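Local coordinates for pesticidal crystal protein Cry4Aa (Bacillus thuringiensis, PDB 2C9K) that kills mosquito larvae by binding midgut epithelial cells and causing their colloid-osmotic lysis, acting as a pore-forming three-domain delta-endotoxin, at residues Met232-Leu237 with Leu259-Tyr264; Thr7-Thr12 with Leu237-Leu242; Ser518-Ile523 with Ser574-Phe579; Gly249-Gly254 with Thr471-Ala476. All coordinates share one frame; numbering follows the deposited sequence.

Contact 1: residues Met232-Leu237 with Leu259-Tyr264; sequences MTTAVL and LTREIY
Thr233 and Arg261 meet tip to tip because CG2 of the threonine stands anti to its backbone N, while CG of the arginine lies between N and carbonyl carbon (chi1 86°) and CD is bent back at chi2 (-60°). Thr233 CG2 then rests over one face of the guanidinium, 3.7 Å from Arg261 NE. The same methyl also touches Ile263 CG2 at 3.8 Å, so one methyl packs against Arg261 and Ile263 together. From the next residue, Thr234 CG2 lies 3.9 Å from Ile263 CD1 and 4.1 Å from Arg261 NH2, the side chains crossing at about a right angle. The methyls face the contact while the hydroxyls bond within the helix, Thr233 OG1 to Arg229 O and Thr234 OG1 to Lys231 O. The charge of Arg261 is met from outside the pair, NH2 forming a salt bridge with Asp238 and a hydrogen bond with His432. The helix widens into a pi-type turn at 233-237, where Met232 O accepts from both Val236 N and Leu237 N. The contact joins the last helix of the N-terminal helical domain, 222-240, to strand 262-267 of the second domain and the loop leading into it, at the edge of a three-stranded antiparallel sheet, with Tyr6 of helix 5-16 touching Thr234 and strand 450-457 lying next to the strand.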
loop_
_atom_site.group_PDB
_atom_site.type_symbol
_atom_site.label_atom_id
_atom_site.label_comp_id
_atom_site.label_asym_id
_atom_site.label_seq_id
_atom_site.Cartn_x
_atom_site.Cartn_y
_atom_site.Cartn_z
ATOM N N MET A 232 0.337 9.952 1.148
ATOM C CA MET A 232 -1.068 9.577 1.260
ATOM C C MET A 232 -1.321 8.088 1.068
ATOM O O MET A 232 -2.288 7.541 1.597
ATOM C CB MET A 232 -1.915 10.379 0.273
ATOM C CG MET A 232 -1.972 11.861 0.587
ATOM S SD MET A 232 -2.549 12.210 2.269
ATOM C CE MET A 232 -1.030 12.428 3.132
ATOM N N THR A 233 -0.472 7.419 0.304
ATOM C CA THR A 233 -0.675 5.994 0.126
ATOM C C THR A 233 -0.462 5.310 1.469
ATOM O O THR A 233 -1.267 4.478 1.880
ATOM C CB THR A 233 0.298 5.404 -0.892
ATOM O OG1 THR A 233 -0.102 5.799 -2.209
ATOM C CG2 THR A 233 0.318 3.882 -0.793
ATOM N N THR A 234 0.616 5.678 2.157
ATOM C CA THR A 234 0.931 5.090 3.451
ATOM C C THR A 234 0.010 5.586 4.561
ATOM O O THR A 234 -0.081 4.961 5.615
ATOM C CB THR A 234 2.377 5.391 3.860
ATOM O OG1 THR A 234 2.518 6.785 4.144
ATOM C CG2 THR A 234 3.315 5.035 2.744
ATOM N N ALA A 235 -0.666 6.709 4.334
ATOM C CA ALA A 235 -1.565 7.252 5.349
ATOM C C ALA A 235 -3.007 6.831 5.104
ATOM O O ALA A 235 -3.642 6.229 5.964
ATOM C CB ALA A 235 -1.463 8.771 5.391
ATOM N N VAL A 236 -3.518 7.121 3.917
ATOM C CA VAL A 236 -4.891 6.778 3.599
ATOM C C VAL A 236 -5.094 5.475 2.823
ATOM O O VAL A 236 -5.580 4.499 3.378
ATOM C CB VAL A 236 -5.560 7.930 2.827
ATOM C CG1 VAL A 236 -7.051 7.658 2.646
ATOM C CG2 VAL A 236 -5.334 9.233 3.578
ATOM N N LEU A 237 -4.719 5.458 1.548
ATOM C CA LEU A 237 -4.921 4.277 0.708
ATOM C C LEU A 237 -4.585 2.925 1.347
ATOM O O LEU A 237 -5.338 1.958 1.183
ATOM C CB LEU A 237 -4.157 4.436 -0.610
ATOM C CG LEU A 237 -4.403 5.756 -1.349
ATOM C CD1 LEU A 237 -3.838 5.668 -2.757
ATOM C CD2 LEU A 237 -5.889 6.057 -1.389
ATOM N N LEU A 259 -0.434 -5.586 1.064
ATOM C CA LEU A 259 -0.503 -4.412 0.204
ATOM C C LEU A 259 0.598 -4.579 -0.844
ATOM O O LEU A 259 1.779 -4.613 -0.494
ATOM C CB LEU A 259 -0.273 -3.152 1.051
ATOM C CG LEU A 259 -1.158 -2.997 2.303
ATOM C CD1 LEU A 259 -0.595 -1.926 3.213
ATOM C CD2 LEU A 259 -2.584 -2.658 1.905
ATOM N N THR A 260 0.214 -4.679 -2.120
ATOM C CA THR A 260 1.179 -4.900 -3.214
ATOM C C THR A 260 1.661 -3.683 -3.985
ATOM O O THR A 260 2.611 -3.788 -4.759
ATOM C CB THR A 260 0.630 -5.861 -4.274
ATOM O OG1 THR A 260 -0.379 -5.188 -5.032
ATOM C CG2 THR A 260 0.037 -7.102 -3.629
ATOM N N ARG A 261 1.008 -2.542 -3.790
ATOM C CA ARG A 261 1.387 -1.304 -4.484
ATOM C C ARG A 261 2.835 -0.836 -4.251
ATOM O O ARG A 261 3.437 -1.118 -3.208
ATOM C CB ARG A 261 0.457 -0.171 -4.056
ATOM C CG ARG A 261 0.890 0.560 -2.781
ATOM C CD ARG A 261 0.961 -0.373 -1.583
ATOM N NE ARG A 261 1.302 0.330 -0.348
ATOM C CZ ARG A 261 2.540 0.636 0.026
ATOM N NH1 ARG A 261 3.571 0.293 -0.742
ATOM N NH2 ARG A 261 2.746 1.287 1.168
ATOM N N GLU A 262 3.378 -0.104 -5.221
ATOM C CA GLU A 262 4.728 0.450 -5.096
ATOM C C GLU A 262 4.649 1.950 -4.842
ATOM O O GLU A 262 3.690 2.609 -5.250
ATOM C CB GLU A 262 5.551 0.253 -6.380
ATOM C CG GLU A 262 6.111 -1.145 -6.607
ATOM C CD GLU A 262 7.087 -1.218 -7.778
ATOM O OE1 GLU A 262 6.693 -0.922 -8.922
ATOM O OE2 GLU A 262 8.257 -1.576 -7.553
ATOM N N ILE A 263 5.648 2.488 -4.154
ATOM C CA ILE A 263 5.714 3.924 -3.915
ATOM C C ILE A 263 7.157 4.308 -4.196
ATOM O O ILE A 263 8.049 3.478 -4.075
ATOM C CB ILE A 263 5.287 4.315 -2.479
ATOM C CG1 ILE A 263 6.190 3.651 -1.445
ATOM C CG2 ILE A 263 3.819 3.959 -2.271
ATOM C CD1 ILE A 263 5.842 4.041 -0.019
ATOM N N TYR A 264 7.386 5.558 -4.587
ATOM C CA TYR A 264 8.728 5.997 -4.959
ATOM C C TYR A 264 9.242 7.225 -4.231
ATOM O O TYR A 264 8.478 8.117 -3.860
ATOM C CB TYR A 264 8.781 6.299 -6.470
ATOM C CG TYR A 264 8.137 5.261 -7.372
ATOM C CD1 TYR A 264 6.756 5.138 -7.448
ATOM C CD2 TYR A 264 8.915 4.408 -8.157
ATOM C CE1 TYR A 264 6.162 4.198 -8.280
ATOM C CE2 TYR A 264 8.333 3.464 -8.992
ATOM C CZ TYR A 264 6.952 3.362 -9.051
ATOM O OH TYR A 264 6.356 2.421 -9.873
#

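Contact 2: residues Thr7-Thr12 with Leu237-Leu242; sequences TIVVGT and LDLVAL
The N-terminal helical bundle of this three-domain toxin is closed here by its two ends, as Val9 and Val10 of helix 5-16 pack against Asp238, Leu239 and Leu242 toward the C-terminal end of the bundle's last helix, 222-240. The backbones come near each other at Val10 and Leu239, whose CA atoms are 5.7 Å apart. Val10 carries most of the contact. Both its methyls straddle the methylene of Asp238, with Val10 CG1 3.9 Å from Asp238 CB and CG2 equally near, and the two side chains cross at about a right angle. Asp238 thus gives only its aliphatic carbon to the valine, while its carboxylate is held by Arg261. Val10 CG2 also approaches the backbone of the other helix, 4.2 Å from Leu239 N. On the Val9 side the bundle interior takes over: Leu239 CG stands anti to its backbone N (chi1 -162°), and CD1 meets Val9 CG1 at 4.2 Å. Gln145 of helix 140-164, the central helix of the bundle in this family, touches both Val9 and Leu239, and Val9 also reaches Leu33 of helix 29-37. All five touching residues are buried, and the atoms that meet are mostly aliphatic carbons. Leu242 also reaches the first helix, where its CD1 lies 4.3 Å from Val10 CG1 and 4.0 Å from the carbonyl oxygen Val10 O.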
loop_
_atom_site.group_PDB
_atom_site.type_symbol
_atom_site.label_atom_id
_atom_site.label_comp_id
_atom_site.label_asym_id
_atom_site.label_seq_id
_atom_site.Cartn_x
_atom_site.Cartn_y
_atom_site.Cartn_z
ATOM N N THR A 7 2.607 4.486 8.869
ATOM C CA THR A 7 3.013 3.102 8.707
ATOM C C THR A 7 2.726 2.203 9.913
ATOM O O THR A 7 2.573 0.996 9.745
ATOM C CB THR A 7 4.507 3.004 8.323
ATOM O OG1 THR A 7 5.281 3.852 9.176
ATOM C CG2 THR A 7 4.713 3.430 6.874
ATOM N N ILE A 8 2.645 2.766 11.120
ATOM C CA ILE A 8 2.347 1.947 12.302
ATOM C C ILE A 8 0.852 1.626 12.398
ATOM O O ILE A 8 0.462 0.492 12.657
ATOM C CB ILE A 8 2.742 2.638 13.626
ATOM C CG1 ILE A 8 4.265 2.743 13.750
ATOM C CG2 ILE A 8 2.182 1.833 14.801
ATOM C CD1 ILE A 8 4.717 3.573 14.926
ATOM N N VAL A 9 0.014 2.637 12.219
ATOM C CA VAL A 9 -1.418 2.421 12.276
ATOM C C VAL A 9 -1.795 1.364 11.244
ATOM O O VAL A 9 -2.669 0.532 11.483
ATOM C CB VAL A 9 -2.191 3.714 11.961
ATOM C CG1 VAL A 9 -3.674 3.407 11.836
ATOM C CG2 VAL A 9 -1.949 4.744 13.050
ATOM N N VAL A 10 -1.136 1.394 10.092
ATOM C CA VAL A 10 -1.438 0.431 9.044
ATOM C C VAL A 10 -0.928 -0.942 9.445
ATOM O O VAL A 10 -1.575 -1.957 9.185
ATOM C CB VAL A 10 -0.805 0.858 7.705
ATOM C CG1 VAL A 10 -1.018 -0.215 6.653
ATOM C CG2 VAL A 10 -1.427 2.156 7.248
ATOM N N GLY A 11 0.231 -0.963 10.095
ATOM C CA GLY A 11 0.808 -2.217 10.538
ATOM C C GLY A 11 -0.051 -2.932 11.565
ATOM O O GLY A 11 -0.141 -4.159 11.548
ATOM N N THR A 12 -0.689 -2.171 12.449
ATOM C CA THR A 12 -1.530 -2.739 13.495
ATOM C C THR A 12 -2.812 -3.361 12.971
ATOM O O THR A 12 -3.266 -4.381 13.475
ATOM C CB THR A 12 -1.917 -1.677 14.517
ATOM O OG1 THR A 12 -0.739 -0.992 14.947
ATOM C CG2 THR A 12 -2.585 -2.317 15.718
ATOM N N LEU A 237 -4.719 5.458 1.548
ATOM C CA LEU A 237 -4.921 4.277 0.708
ATOM C C LEU A 237 -4.585 2.925 1.347
ATOM O O LEU A 237 -5.338 1.958 1.183
ATOM C CB LEU A 237 -4.157 4.436 -0.610
ATOM C CG LEU A 237 -4.403 5.756 -1.349
ATOM C CD1 LEU A 237 -3.838 5.668 -2.757
ATOM C CD2 LEU A 237 -5.889 6.057 -1.389
ATOM N N ASP A 238 -3.468 2.844 2.069
ATOM C CA ASP A 238 -3.087 1.580 2.705
ATOM C C ASP A 238 -4.121 1.214 3.745
ATOM O O ASP A 238 -4.491 0.049 3.888
ATOM C CB ASP A 238 -1.700 1.671 3.365
ATOM C CG ASP A 238 -0.559 1.518 2.361
ATOM O OD1 ASP A 238 -0.827 1.150 1.197
ATOM O OD2 ASP A 238 0.610 1.757 2.739
ATOM N N LEU A 239 -4.602 2.219 4.461
ATOM C CA LEU A 239 -5.602 2.002 5.491
ATOM C C LEU A 239 -6.950 1.662 4.836
ATOM O O LEU A 239 -7.648 0.748 5.271
ATOM C CB LEU A 239 -5.699 3.255 6.360
ATOM C CG LEU A 239 -6.349 3.164 7.739
ATOM C CD1 LEU A 239 -5.801 1.967 8.533
ATOM C CD2 LEU A 239 -6.084 4.489 8.471
ATOM N N VAL A 240 -7.294 2.376 3.770
ATOM C CA VAL A 240 -8.542 2.144 3.053
ATOM C C VAL A 240 -8.616 0.757 2.405
ATOM O O VAL A 240 -9.699 0.188 2.262
ATOM C CB VAL A 240 -8.742 3.215 1.956
ATOM C CG1 VAL A 240 -10.048 2.970 1.198
ATOM C CG2 VAL A 240 -8.732 4.599 2.587
ATOM N N ALA A 241 -7.469 0.216 2.002
ATOM C CA ALA A 241 -7.426 -1.107 1.373
ATOM C C ALA A 241 -7.771 -2.247 2.345
ATOM O O ALA A 241 -8.149 -3.339 1.922
ATOM C CB ALA A 241 -6.054 -1.343 0.762
ATOM N N LEU A 242 -7.649 -1.993 3.643
ATOM C CA LEU A 242 -7.953 -3.015 4.641
ATOM C C LEU A 242 -9.392 -2.936 5.171
ATOM O O LEU A 242 -9.883 -3.883 5.795
ATOM C CB LEU A 242 -6.978 -2.903 5.814
ATOM C CG LEU A 242 -5.506 -2.921 5.415
ATOM C CD1 LEU A 242 -4.636 -2.593 6.628
ATOM C CD2 LEU A 242 -5.154 -4.283 4.838
#

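Contact 3: residues Ser518-Ile523 with Ser574-Phe579; sequences SYFIRI and SNEVKF
Strands 518-523 and 577-579 run antiparallel, with Tyr519 and Val577 forming a hydrogen-bonded pair and Ser518 and Lys578 the non-hydrogen-bonded pair beside it, in the beta-sandwich that makes up the third domain. The axes are far from straight opposition, at 128° between their N-to-C directions, and the two bonds of the pair are unequal. Tyr519 N reaches Val577 O at 2.7 Å, nearly along the C=O axis, whereas Val577 N lies 3.3 Å from Tyr519 O and well above that carbonyl's plane. Tyr519 and Val577 project to one face of the sheet. There the ring of Tyr519 meets that of Phe579 obliquely, planes 43° apart, with Tyr519 CE1 at the edge of the phenylalanine ring and 3.6 Å from Phe579 CD1. His512 lies against both rings and binds the tyrosine hydroxyl, which also bonds to Tyr467 O. Ile521 CG2 continues this apolar side by touching Val577 CG1 at 4.2 Å. Ser518, which shares its face with Lys578, gives a weak hydrogen bond from OG to Glu576 OE1 at 3.3 Å. The glutamate chain is extended beyond CG, and its CB packs 3.5 Å from Phe520 CE2, with the ring and carboxylate planes 67° apart. Towards Asn575 the second segment is no longer paired directly with the strand. A water lies between the two instead, accepting from Ile521 N at 2.8 Å and able to donate to Asn575 O, and sitting in the plane of the Phe520 ring at its edge.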
loop_
_atom_site.group_PDB
_atom_site.type_symbol
_atom_site.label_atom_id
_atom_site.label_comp_id
_atom_site.label_asym_id
_atom_site.label_seq_id
_atom_site.Cartn_x
_atom_site.Cartn_y
_atom_site.Cartn_z
ATOM N N SER A 518 -9.073 -28.261 3.967
ATOM C CA SER A 518 -9.991 -28.223 2.842
ATOM C C SER A 518 -10.417 -26.766 2.751
ATOM O O SER A 518 -10.455 -26.066 3.761
ATOM C CB SER A 518 -11.205 -29.119 3.084
ATOM O OG SER A 518 -10.970 -30.429 2.591
ATOM N N TYR A 519 -10.720 -26.297 1.549
ATOM C CA TYR A 519 -11.114 -24.908 1.389
ATOM C C TYR A 519 -12.178 -24.732 0.332
ATOM O O TYR A 519 -12.681 -25.687 -0.252
ATOM C CB TYR A 519 -9.923 -24.045 0.943
ATOM C CG TYR A 519 -8.697 -24.084 1.810
ATOM C CD1 TYR A 519 -7.842 -25.191 1.798
ATOM C CD2 TYR A 519 -8.383 -23.010 2.641
ATOM C CE1 TYR A 519 -6.695 -25.231 2.601
ATOM C CE2 TYR A 519 -7.244 -23.034 3.450
ATOM C CZ TYR A 519 -6.405 -24.148 3.427
ATOM O OH TYR A 519 -5.295 -24.177 4.238
ATOM N N PHE A 520 -12.503 -23.467 0.115
ATOM C CA PHE A 520 -13.404 -23.030 -0.931
ATOM C C PHE A 520 -12.567 -21.863 -1.425
ATOM O O PHE A 520 -12.089 -21.068 -0.617
ATOM C CB PHE A 520 -14.752 -22.534 -0.376
ATOM C CG PHE A 520 -15.740 -23.639 -0.116
ATOM C CD1 PHE A 520 -16.419 -23.717 1.097
ATOM C CD2 PHE A 520 -15.939 -24.646 -1.060
ATOM C CE1 PHE A 520 -17.268 -24.784 1.370
ATOM C CE2 PHE A 520 -16.792 -25.724 -0.791
ATOM C CZ PHE A 520 -17.453 -25.790 0.427
ATOM N N ILE A 521 -12.306 -21.778 -2.719
ATOM C CA ILE A 521 -11.538 -20.635 -3.160
ATOM C C ILE A 521 -12.589 -19.623 -3.656
ATOM O O ILE A 521 -13.507 -19.973 -4.393
ATOM C CB ILE A 521 -10.417 -21.042 -4.225
ATOM C CG1 ILE A 521 -10.646 -20.352 -5.560
ATOM C CG2 ILE A 521 -10.318 -22.554 -4.358
ATOM C CD1 ILE A 521 -10.218 -18.932 -5.550
ATOM N N ARG A 522 -12.473 -18.384 -3.178
ATOM C CA ARG A 522 -13.409 -17.299 -3.497
ATOM C C ARG A 522 -12.693 -16.167 -4.223
ATOM O O ARG A 522 -11.546 -15.871 -3.918
ATOM C CB ARG A 522 -14.014 -16.777 -2.196
ATOM C CG ARG A 522 -15.050 -15.710 -2.356
ATOM C CD ARG A 522 -15.646 -15.361 -1.012
ATOM N NE ARG A 522 -14.800 -14.464 -0.230
ATOM C CZ ARG A 522 -15.067 -14.094 1.022
ATOM N NH1 ARG A 522 -16.150 -14.555 1.631
ATOM N NH2 ARG A 522 -14.272 -13.246 1.661
ATOM N N ILE A 523 -13.369 -15.520 -5.165
ATOM C CA ILE A 523 -12.758 -14.445 -5.947
ATOM C C ILE A 523 -13.415 -13.066 -5.790
ATOM O O ILE A 523 -14.643 -12.950 -5.810
ATOM C CB ILE A 523 -12.760 -14.836 -7.449
ATOM C CG1 ILE A 523 -11.647 -15.838 -7.720
ATOM C CG2 ILE A 523 -12.581 -13.621 -8.331
ATOM C CD1 ILE A 523 -11.703 -16.375 -9.116
ATOM N N SER A 574 -17.951 -23.712 -6.306
ATOM C CA SER A 574 -18.685 -24.717 -5.555
ATOM C C SER A 574 -17.820 -25.830 -4.977
ATOM O O SER A 574 -17.718 -25.972 -3.759
ATOM C CB SER A 574 -19.786 -25.311 -6.432
ATOM O OG SER A 574 -19.263 -25.795 -7.652
ATOM N N ASN A 575 -17.198 -26.623 -5.839
ATOM C CA ASN A 575 -16.353 -27.719 -5.373
ATOM C C ASN A 575 -15.229 -27.257 -4.445
ATOM O O ASN A 575 -14.677 -26.169 -4.603
ATOM C CB ASN A 575 -15.769 -28.481 -6.569
ATOM C CG ASN A 575 -15.128 -27.562 -7.590
ATOM O OD1 ASN A 575 -15.751 -26.612 -8.070
ATOM N ND2 ASN A 575 -13.880 -27.846 -7.937
ATOM N N GLU A 576 -14.897 -28.094 -3.469
ATOM C CA GLU A 576 -13.842 -27.770 -2.521
ATOM C C GLU A 576 -12.519 -28.444 -2.861
ATOM O O GLU A 576 -12.465 -29.421 -3.606
ATOM C CB GLU A 576 -14.259 -28.151 -1.099
ATOM C CG GLU A 576 -14.669 -29.601 -0.916
ATOM C CD GLU A 576 -14.951 -29.935 0.538
ATOM O OE1 GLU A 576 -13.978 -30.120 1.307
ATOM O OE2 GLU A 576 -16.145 -29.994 0.918
ATOM N N VAL A 577 -11.448 -27.910 -2.295
ATOM C CA VAL A 577 -10.119 -28.431 -2.529
ATOM C C VAL A 577 -9.435 -28.758 -1.193
ATOM O O VAL A 577 -9.771 -28.200 -0.144
ATOM C CB VAL A 577 -9.289 -27.396 -3.301
ATOM C CG1 VAL A 577 -10.141 -26.769 -4.390
ATOM C CG2 VAL A 577 -8.778 -26.322 -2.355
ATOM N N LYS A 578 -8.485 -29.680 -1.237
ATOM C CA LYS A 578 -7.752 -30.067 -0.049
ATOM C C LYS A 578 -6.270 -30.067 -0.392
ATOM O O LYS A 578 -5.853 -30.637 -1.404
ATOM C CB LYS A 578 -8.190 -31.451 0.444
ATOM C CG LYS A 578 -8.037 -32.598 -0.556
ATOM C CD LYS A 578 -9.060 -32.515 -1.706
ATOM C CE LYS A 578 -8.507 -31.804 -2.942
ATOM N NZ LYS A 578 -9.581 -31.477 -3.921
ATOM N N PHE A 579 -5.481 -29.410 0.454
ATOM C CA PHE A 579 -4.046 -29.319 0.250
ATOM C C PHE A 579 -3.298 -30.037 1.373
ATOM O O PHE A 579 -3.710 -30.001 2.531
ATOM C CB PHE A 579 -3.626 -27.850 0.207
ATOM C CG PHE A 579 -4.337 -27.041 -0.841
ATOM C CD1 PHE A 579 -5.072 -25.915 -0.487
ATOM C CD2 PHE A 579 -4.237 -27.373 -2.188
ATOM C CE1 PHE A 579 -5.688 -25.131 -1.459
ATOM C CE2 PHE A 579 -4.852 -26.590 -3.165
ATOM C CZ PHE A 579 -5.576 -25.468 -2.797
HETATM O O HOH W 1 -14.217 -23.307 -4.112
#

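Contact 4: residues Gly249-Gly254 with Thr471-Ala476; sequences GKYPIG and TTQIPA
Gly254 O is gripped from two directions, by Thr471 N at 3.1 Å and by a water at 2.9 Å, where the connection leaving the helical domain runs up to the first strand of the C-terminal beta-sandwich domain. The amide of Thr471 sits 41° out of the plane of the Gly254 carbonyl, with an N-H...O angle of 149°. The water is held further by Ile253 N at 2.8 Å and by Thr471 OG1 at 3.2 Å, so it ties Ile253 and Gly254 to the threonine. Immediately after Gly254 the chain becomes strand 255-256, which pairs in parallel with strand 471-475. Beside these bonds, the side chain of Tyr251 points toward the strand. Thr471 CG2, anti to its backbone N, sits at the edge of the tyrosine ring, near its plane and 4.0 Å from Tyr251 CD2. Further along, Gln473 extends its chain to the hydroxyl end, where its amide plane stands nearly perpendicular (89°) to the ring. Glu606 of strand 600-609 takes a hydrogen bond from Gln473 NE2 on OE1, and the same oxygen is bonded to Tyr251 OH. The phenol also bonds to Tyr570 OH and its ring receives a cation-pi contact from Arg522, so the loop leaving the helical domain is held by side chains of the third domain. Among them, Gln473 NE2 lies 2.9 Å from Tyr251 OH and 3.4 Å from Tyr251 CZ.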
loop_
_atom_site.group_PDB
_atom_site.type_symbol
_atom_site.label_atom_id
_atom_site.label_comp_id
_atom_site.label_asym_id
_atom_site.label_seq_id
_atom_site.Cartn_x
_atom_site.Cartn_y
_atom_site.Cartn_z
ATOM N N GLY A 249 -19.392 -9.803 7.748
ATOM C CA GLY A 249 -20.142 -10.737 6.934
ATOM C C GLY A 249 -19.203 -11.520 6.044
ATOM O O GLY A 249 -19.209 -12.748 6.062
ATOM N N LYS A 250 -18.388 -10.797 5.280
ATOM C CA LYS A 250 -17.425 -11.382 4.355
ATOM C C LYS A 250 -16.284 -12.149 5.017
ATOM O O LYS A 250 -15.906 -13.219 4.550
ATOM C CB LYS A 250 -16.832 -10.283 3.482
ATOM C CG LYS A 250 -17.831 -9.564 2.589
ATOM C CD LYS A 250 -17.848 -10.153 1.188
ATOM C CE LYS A 250 -18.676 -11.425 1.092
ATOM N NZ LYS A 250 -20.138 -11.132 0.960
ATOM N N TYR A 251 -15.728 -11.597 6.093
ATOM C CA TYR A 251 -14.615 -12.242 6.800
ATOM C C TYR A 251 -14.931 -12.547 8.272
ATOM O O TYR A 251 -14.485 -11.844 9.182
ATOM C CB TYR A 251 -13.360 -11.369 6.695
ATOM C CG TYR A 251 -13.018 -10.973 5.268
ATOM C CD1 TYR A 251 -13.641 -9.891 4.654
ATOM C CD2 TYR A 251 -12.106 -11.715 4.515
ATOM C CE1 TYR A 251 -13.367 -9.561 3.332
ATOM C CE2 TYR A 251 -11.825 -11.390 3.186
ATOM C CZ TYR A 251 -12.460 -10.315 2.603
ATOM O OH TYR A 251 -12.189 -9.988 1.292
ATOM N N PRO A 252 -15.689 -13.632 8.517
ATOM C CA PRO A 252 -16.141 -14.140 9.813
ATOM C C PRO A 252 -15.066 -14.505 10.825
ATOM O O PRO A 252 -15.142 -14.133 12.000
ATOM C CB PRO A 252 -16.944 -15.375 9.434
ATOM C CG PRO A 252 -17.365 -15.109 8.053
ATOM C CD PRO A 252 -16.141 -14.534 7.451
ATOM N N ILE A 253 -14.065 -15.241 10.361
ATOM C CA ILE A 253 -13.008 -15.723 11.238
ATOM C C ILE A 253 -11.625 -15.066 11.173
ATOM O O ILE A 253 -10.677 -15.591 11.754
ATOM C CB ILE A 253 -12.830 -17.235 11.022
ATOM C CG1 ILE A 253 -12.220 -17.494 9.641
ATOM C CG2 ILE A 253 -14.190 -17.924 11.098
ATOM C CD1 ILE A 253 -11.981 -18.954 9.333
ATOM N N GLY A 254 -11.488 -13.932 10.496
ATOM C CA GLY A 254 -10.175 -13.312 10.429
ATOM C C GLY A 254 -9.612 -13.358 9.023
ATOM O O GLY A 254 -10.062 -14.156 8.201
ATOM N N THR A 471 -9.093 -16.798 6.813
ATOM C CA THR A 471 -9.188 -16.538 5.388
ATOM C C THR A 471 -7.908 -15.919 4.872
ATOM O O THR A 471 -7.422 -14.922 5.410
ATOM C CB THR A 471 -10.361 -15.593 5.069
ATOM O OG1 THR A 471 -11.597 -16.266 5.339
ATOM C CG2 THR A 471 -10.326 -15.165 3.607
ATOM N N THR A 472 -7.356 -16.524 3.829
ATOM C CA THR A 472 -6.138 -16.023 3.223
ATOM C C THR A 472 -6.530 -15.226 1.997
ATOM O O THR A 472 -7.306 -15.686 1.161
ATOM C CB THR A 472 -5.208 -17.164 2.812
ATOM O OG1 THR A 472 -4.850 -17.915 3.973
ATOM C CG2 THR A 472 -3.942 -16.619 2.172
ATOM N N GLN A 473 -5.991 -14.021 1.906
ATOM C CA GLN A 473 -6.274 -13.125 0.799
ATOM C C GLN A 473 -5.009 -13.019 -0.045
ATOM O O GLN A 473 -4.001 -12.497 0.423
ATOM C CB GLN A 473 -6.652 -11.756 1.366
ATOM C CG GLN A 473 -7.466 -10.860 0.457
ATOM C CD GLN A 473 -8.024 -9.662 1.204
ATOM O OE1 GLN A 473 -7.280 -8.789 1.648
ATOM N NE2 GLN A 473 -9.343 -9.625 1.360
ATOM N N ILE A 474 -5.054 -13.535 -1.273
ATOM C CA ILE A 474 -3.903 -13.476 -2.172
ATOM C C ILE A 474 -4.200 -12.632 -3.405
ATOM O O ILE A 474 -4.915 -13.075 -4.315
ATOM C CB ILE A 474 -3.474 -14.874 -2.668
ATOM C CG1 ILE A 474 -3.029 -15.748 -1.491
ATOM C CG2 ILE A 474 -2.321 -14.732 -3.656
ATOM C CD1 ILE A 474 -2.513 -17.113 -1.902
ATOM N N PRO A 475 -3.655 -11.401 -3.453
ATOM C CA PRO A 475 -3.855 -10.486 -4.582
ATOM C C PRO A 475 -3.527 -11.194 -5.894
ATOM O O PRO A 475 -2.568 -11.956 -5.964
ATOM C CB PRO A 475 -2.875 -9.358 -4.283
ATOM C CG PRO A 475 -2.847 -9.333 -2.806
ATOM C CD PRO A 475 -2.787 -10.785 -2.433
ATOM N N ALA A 476 -4.318 -10.939 -6.932
ATOM C CA ALA A 476 -4.088 -11.570 -8.232
ATOM C C ALA A 476 -2.745 -11.172 -8.857
ATOM O O ALA A 476 -2.200 -11.893 -9.688
ATOM C CB ALA A 476 -5.224 -11.233 -9.179
HETATM O O HOH W 2 -12.855 -14.814 7.911
#

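How the contacts relate
From the N terminus, contact 2 opens on helix 5-16 and closes 225 residues later, bringing the two ends of the helical domain together. Before it closes, contact 1 has opened on the same helix 222-240, and it closes at strand 262-267 in the second domain, so the two cross and share Leu237. Contact 4 opens at 249-254 between the segments of contact 1 and crosses it in turn, its long loop enclosing most of the second domain before closing on strand 471-475. Contact 3 follows in series within the third domain, yet reaches the same sheet as contact 4, and Arg522 NH1 probably hydrogen-bonds to Lys250 O between them.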